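Local atomic coordinates of UDP-glucose 6-dehydrogenase (Pyrobaculum islandicum, PDB entry 3VTF), a protein that probably oxidises UDP-glucose to UDP-glucuronate, using two molecules of NAD(+) and one of water. Residues L339-K344 and M375-A380. Sequence-based numbering, arbitrary orientation.
With UPG (uridine-5'-diphosphate-glucose), chain B.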
ATOM      1  N   LEU A 339      -7.399 -20.735  19.562  1.00 26.93           N
ATOM      2  CA  LEU A 339      -8.561 -19.885  19.657  1.00 26.39           C
ATOM      3  C   LEU A 339      -8.866 -19.256  18.316  1.00 29.33           C
ATOM      4  O   LEU A 339      -8.177 -18.301  17.922  1.00 24.23           O
ATOM      5  CB  LEU A 339      -8.416 -18.773  20.722  1.00 25.59           C
ATOM      6  CG  LEU A 339      -8.475 -19.289  22.180  1.00 29.42           C
ATOM      7  CD1 LEU A 339      -8.130 -18.180  23.206  1.00 33.62           C
ATOM      8  CD2 LEU A 339      -9.852 -19.919  22.437  1.00 30.18           C
ATOM      9  N   GLY A 340      -9.894 -19.768  17.610  1.00 25.56           N
ATOM     10  CA  GLY A 340     -10.307 -19.127  16.353  1.00 24.22           C
ATOM     11  C   GLY A 340      -9.984 -20.070  15.167  1.00 28.55           C
ATOM     12  O   GLY A 340      -8.844 -20.468  15.000  1.00 27.09           O
ATOM     13  N   LEU A 341     -11.014 -20.463  14.399  1.00 26.16           N
ATOM     14  CA  LEU A 341     -10.830 -21.324  13.276  1.00 25.17           C
ATOM     15  C   LEU A 341     -11.428 -20.654  12.036  1.00 27.89           C
ATOM     16  O   LEU A 341     -11.013 -20.971  10.935  1.00 28.91           O
ATOM     17  CB  LEU A 341     -11.556 -22.648  13.518  1.00 26.23           C
ATOM     18  CG  LEU A 341     -10.985 -23.472  14.662  1.00 29.79           C
ATOM     19  CD1 LEU A 341     -11.883 -24.655  15.011  1.00 27.52           C
ATOM     20  CD2 LEU A 341      -9.559 -23.957  14.386  1.00 28.09           C
ATOM     21  N   ALA A 342     -12.487 -19.842  12.192  1.00 26.33           N
ATOM     22  CA  ALA A 342     -13.013 -19.068  11.051  1.00 28.43           C
ATOM     23  C   ALA A 342     -11.880 -18.206  10.476  1.00 28.66           C
ATOM     24  O   ALA A 342     -11.014 -17.759  11.221  1.00 24.55           O
ATOM     25  CB  ALA A 342     -14.153 -18.159  11.477  1.00 26.69           C
ATOM     26  N   PHE A 343     -11.898 -17.909   9.182  1.00 24.27           N
ATOM     27  CA  PHE A 343     -10.761 -17.209   8.554  1.00 28.32           C
ATOM     28  C   PHE A 343     -10.718 -15.733   8.931  1.00 29.35           C
ATOM     29  O   PHE A 343      -9.678 -15.074   8.820  1.00 27.23           O
ATOM     30  CB  PHE A 343     -10.806 -17.370   7.012  1.00 24.53           C
ATOM     31  CG  PHE A 343     -11.646 -16.354   6.274  1.00 25.60           C
ATOM     32  CD1 PHE A 343     -11.074 -15.240   5.737  1.00 26.47           C
ATOM     33  CD2 PHE A 343     -12.966 -16.602   6.019  1.00 30.76           C
ATOM     34  CE1 PHE A 343     -11.797 -14.342   4.968  1.00 31.35           C
ATOM     35  CE2 PHE A 343     -13.723 -15.716   5.271  1.00 34.07           C
ATOM     36  CZ  PHE A 343     -13.150 -14.585   4.736  1.00 30.84           C
ATOM     37  N   LYS A 344     -11.848 -15.235   9.409  1.00 26.95           N
ATOM     38  CA  LYS A 344     -11.904 -13.957  10.101  1.00 29.57           C
ATOM     39  C   LYS A 344     -13.143 -13.951  11.008  1.00 28.75           C
ATOM     40  O   LYS A 344     -13.951 -14.912  10.948  1.00 34.19           O
ATOM     41  CB  LYS A 344     -12.016 -12.819   9.132  1.00 28.00           C
ATOM     42  CG  LYS A 344     -13.245 -12.942   8.222  1.00 30.60           C
ATOM     43  CD  LYS A 344     -13.268 -11.681   7.425  1.00 38.20           C
ATOM     44  CE  LYS A 344     -14.662 -11.472   6.901  1.00 39.59           C
ATOM     45  NZ  LYS A 344     -14.576 -10.302   5.991  1.00 46.36           N
ATOM     46  N   MET A 375     -18.362 -19.895  15.911  1.00 36.85           N
ATOM     47  CA  MET A 375     -19.267 -20.361  14.852  1.00 38.19           C
ATOM     48  C   MET A 375     -18.736 -21.496  13.983  1.00 42.76           C
ATOM     49  O   MET A 375     -19.501 -22.292  13.478  1.00 35.48           O
ATOM     50  CB  MET A 375     -19.686 -19.230  13.957  1.00 36.18           C
ATOM     51  CG  MET A 375     -20.466 -18.156  14.672  1.00 47.38           C
ATOM     52  SD  MET A 375     -20.867 -16.910  13.451  1.00 45.18           S
ATOM     53  CE  MET A 375     -22.201 -17.795  12.581  1.00 51.35           C
ATOM     54  N   ALA A 376     -17.432 -21.599  13.780  1.00 33.71           N
ATOM     55  CA  ALA A 376     -16.959 -22.391  12.626  1.00 33.57           C
ATOM     56  C   ALA A 376     -16.608 -23.825  12.971  1.00 33.55           C
ATOM     57  O   ALA A 376     -15.934 -24.494  12.201  1.00 31.44           O
ATOM     58  CB  ALA A 376     -15.728 -21.657  11.987  1.00 34.50           C
ATOM     59  N   MET A 377     -17.030 -24.334  14.134  1.00 35.00           N
ATOM     60  CA  MET A 377     -16.413 -25.604  14.572  1.00 32.04           C
ATOM     61  C   MET A 377     -16.948 -26.756  13.751  1.00 30.99           C
ATOM     62  O   MET A 377     -16.241 -27.718  13.504  1.00 34.65           O
ATOM     63  CB  MET A 377     -16.602 -25.852  16.075  1.00 36.37           C
ATOM     64  CG  MET A 377     -15.725 -24.919  16.930  1.00 37.04           C
ATOM     65  SD  MET A 377     -15.756 -25.294  18.722  1.00 45.04           S
ATOM     66  CE  MET A 377     -14.742 -26.682  18.576  1.00 34.57           C
ATOM     67  N   GLU A 378     -18.180 -26.642  13.302  1.00 36.61           N
ATOM     68  CA  GLU A 378     -18.777 -27.732  12.489  1.00 42.32           C
ATOM     69  C   GLU A 378     -18.051 -27.768  11.155  1.00 38.09           C
ATOM     70  O   GLU A 378     -17.558 -28.825  10.710  1.00 39.27           O
ATOM     71  CB  GLU A 378     -20.302 -27.552  12.285  1.00 43.78           C
ATOM     72  CG  GLU A 378     -21.161 -28.295  13.334  1.00 68.53           C
ATOM     73  CD  GLU A 378     -20.562 -29.617  13.940  1.00 72.84           C
ATOM     74  OE1 GLU A 378     -20.643 -30.713  13.318  1.00 71.46           O
ATOM     75  OE2 GLU A 378     -20.034 -29.586  15.093  1.00 78.62           O
ATOM     76  N   LYS A 379     -17.894 -26.589  10.555  1.00 35.69           N
ATOM     77  CA  LYS A 379     -17.149 -26.526   9.280  1.00 39.06           C
ATOM     78  C   LYS A 379     -15.708 -26.994   9.458  1.00 33.04           C
ATOM     79  O   LYS A 379     -15.190 -27.705   8.629  1.00 33.46           O
ATOM     80  CB  LYS A 379     -17.264 -25.137   8.653  1.00 38.02           C
ATOM     81  CG  LYS A 379     -18.667 -24.887   8.124  1.00 44.17           C
ATOM     82  CD  LYS A 379     -18.700 -23.716   7.178  1.00 46.44           C
ATOM     83  CE  LYS A 379     -19.593 -24.053   6.001  1.00 52.42           C
ATOM     84  NZ  LYS A 379     -20.945 -23.711   6.446  1.00 57.30           N
ATOM     85  N   ALA A 380     -15.059 -26.619  10.578  1.00 35.15           N
ATOM     86  CA  ALA A 380     -13.683 -27.015  10.790  1.00 32.29           C
ATOM     87  C   ALA A 380     -13.594 -28.546  10.969  1.00 35.70           C
ATOM     88  O   ALA A 380     -12.639 -29.137  10.542  1.00 36.57           O
ATOM     89  CB  ALA A 380     -13.116 -26.337  12.023  1.00 32.19           C
TER
HETATM   90  N1  UPG B1001      -6.643  -9.650   7.452  1.00 23.90           N
HETATM   91  C2  UPG B1001      -5.404  -9.440   8.126  1.00 23.29           C
HETATM   92  N3  UPG B1001      -5.057  -8.197   8.469  1.00 22.31           N
HETATM   93  C4  UPG B1001      -5.859  -7.127   8.105  1.00 24.34           C
HETATM   94  C5  UPG B1001      -7.103  -7.289   7.400  1.00 23.78           C
HETATM   95  C6  UPG B1001      -7.436  -8.613   7.049  1.00 22.90           C
HETATM   96  O2  UPG B1001      -4.637 -10.406   8.434  1.00 22.06           O
HETATM   97  O4  UPG B1001      -5.462  -5.952   8.406  1.00 22.33           O
HETATM   98  C1C UPG B1001      -6.925 -11.059   7.092  1.00 22.68           C
HETATM   99  C2C UPG B1001      -8.291 -11.461   7.613  1.00 25.70           C
HETATM  100  O2C UPG B1001      -8.230 -12.003   8.930  1.00 23.54           O
HETATM  101  C3C UPG B1001      -8.725 -12.536   6.592  1.00 25.06           C
HETATM  102  C4C UPG B1001      -8.086 -12.083   5.279  1.00 21.74           C
HETATM  103  O4C UPG B1001      -7.123 -11.075   5.659  1.00 23.46           O
HETATM  104  O3C UPG B1001      -8.069 -13.790   6.917  1.00 24.60           O
HETATM  105  C5C UPG B1001      -9.092 -11.448   4.289  1.00 26.48           C
HETATM  106  O5C UPG B1001      -9.948 -10.579   5.041  1.00 26.47           O
HETATM  107  PA  UPG B1001     -11.184  -9.748   4.251  1.00 30.73           P
HETATM  108  O1A UPG B1001     -10.589  -8.758   3.198  1.00 25.13           O
HETATM  109  O2A UPG B1001     -12.219  -9.310   5.318  1.00 33.07           O
HETATM  110  O3A UPG B1001     -11.962 -11.018   3.637  1.00 29.60           O
HETATM  111  PB  UPG B1001     -12.702 -11.264   2.193  1.00 31.34           P
HETATM  112  O1B UPG B1001     -14.160 -11.521   2.478  1.00 32.13           O
HETATM  113  O2B UPG B1001     -11.808 -12.459   1.777  1.00 33.54           O
HETATM  114  O3B UPG B1001     -12.669  -9.957   1.279  1.00 28.67           O
HETATM  115  C1' UPG B1001     -11.668  -9.807   0.227  1.00 28.03           C
HETATM  116  C2' UPG B1001     -11.613  -8.336  -0.121  1.00 26.37           C
HETATM  117  C3' UPG B1001     -12.922  -7.968  -0.859  1.00 27.25           C
HETATM  118  C4' UPG B1001     -13.042  -8.896  -2.091  1.00 28.37           C
HETATM  119  C5' UPG B1001     -13.215 -10.376  -1.564  1.00 27.96           C
HETATM  120  C6' UPG B1001     -13.306 -11.483  -2.638  1.00 27.79           C
HETATM  121  O2' UPG B1001     -11.612  -7.765   1.246  1.00 25.44           O
HETATM  122  O3' UPG B1001     -12.813  -6.612  -1.245  1.00 25.38           O
HETATM  123  O4' UPG B1001     -14.267  -8.540  -2.767  1.00 29.95           O
HETATM  124  O5' UPG B1001     -11.937 -10.625  -0.912  1.00 31.91           O
HETATM  125  O6' UPG B1001     -12.571 -11.080  -3.819  1.00 23.12           O
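Leu341 reaches the first turn of the helix at 377-380 with one methyl: its CD1 lies 3.6 Å from Ala380 CB and brushes Met377 CG more loosely. A chi1 of -66° sets CG anti to the carbonyl carbon, which brings CD1 onto the Ala380 methyl. Next to it the two alanine methyls Ala342 CB and Ala376 CB meet at 3.9 Å. The contact is apolar and buried. Ala376 is the N-cap residue, and its carbonyl O accepts a hydrogen bond from Ala380 N within that first turn.

The other end of 339-344 lines the UDP-glucose pocket. Phe343 O takes a 2.8 Å hydrogen bond from ribose O3C and a weak one from O2C. Lys344 NZ binds the alpha-phosphate oxygen O2A at 2.6 Å and also bonds to Glu179 O. Lys344 CG sits 3.7 Å above the centre of the Phe343 ring, while diphosphate O3A lies at the ring edge. Were Phe343 an alanine, the Lys344 chain would probably lose the ring it lies against, and a gap would open beside the diphosphate.

Asp373 ties the two segments together: OD1 accepts hydrogen bonds from Leu341 N and Ala342 N, OD2 from Met375 N and Ala376 N. Leu341 and Met377 both rest on Val371 of strand 368-372. In the UDP binding domain the contact joins the loops after the adjacent parallel strands 335-339 and 368-372, a beta-alpha-beta unit with helix 354-364 between them, where helix 377-384 begins.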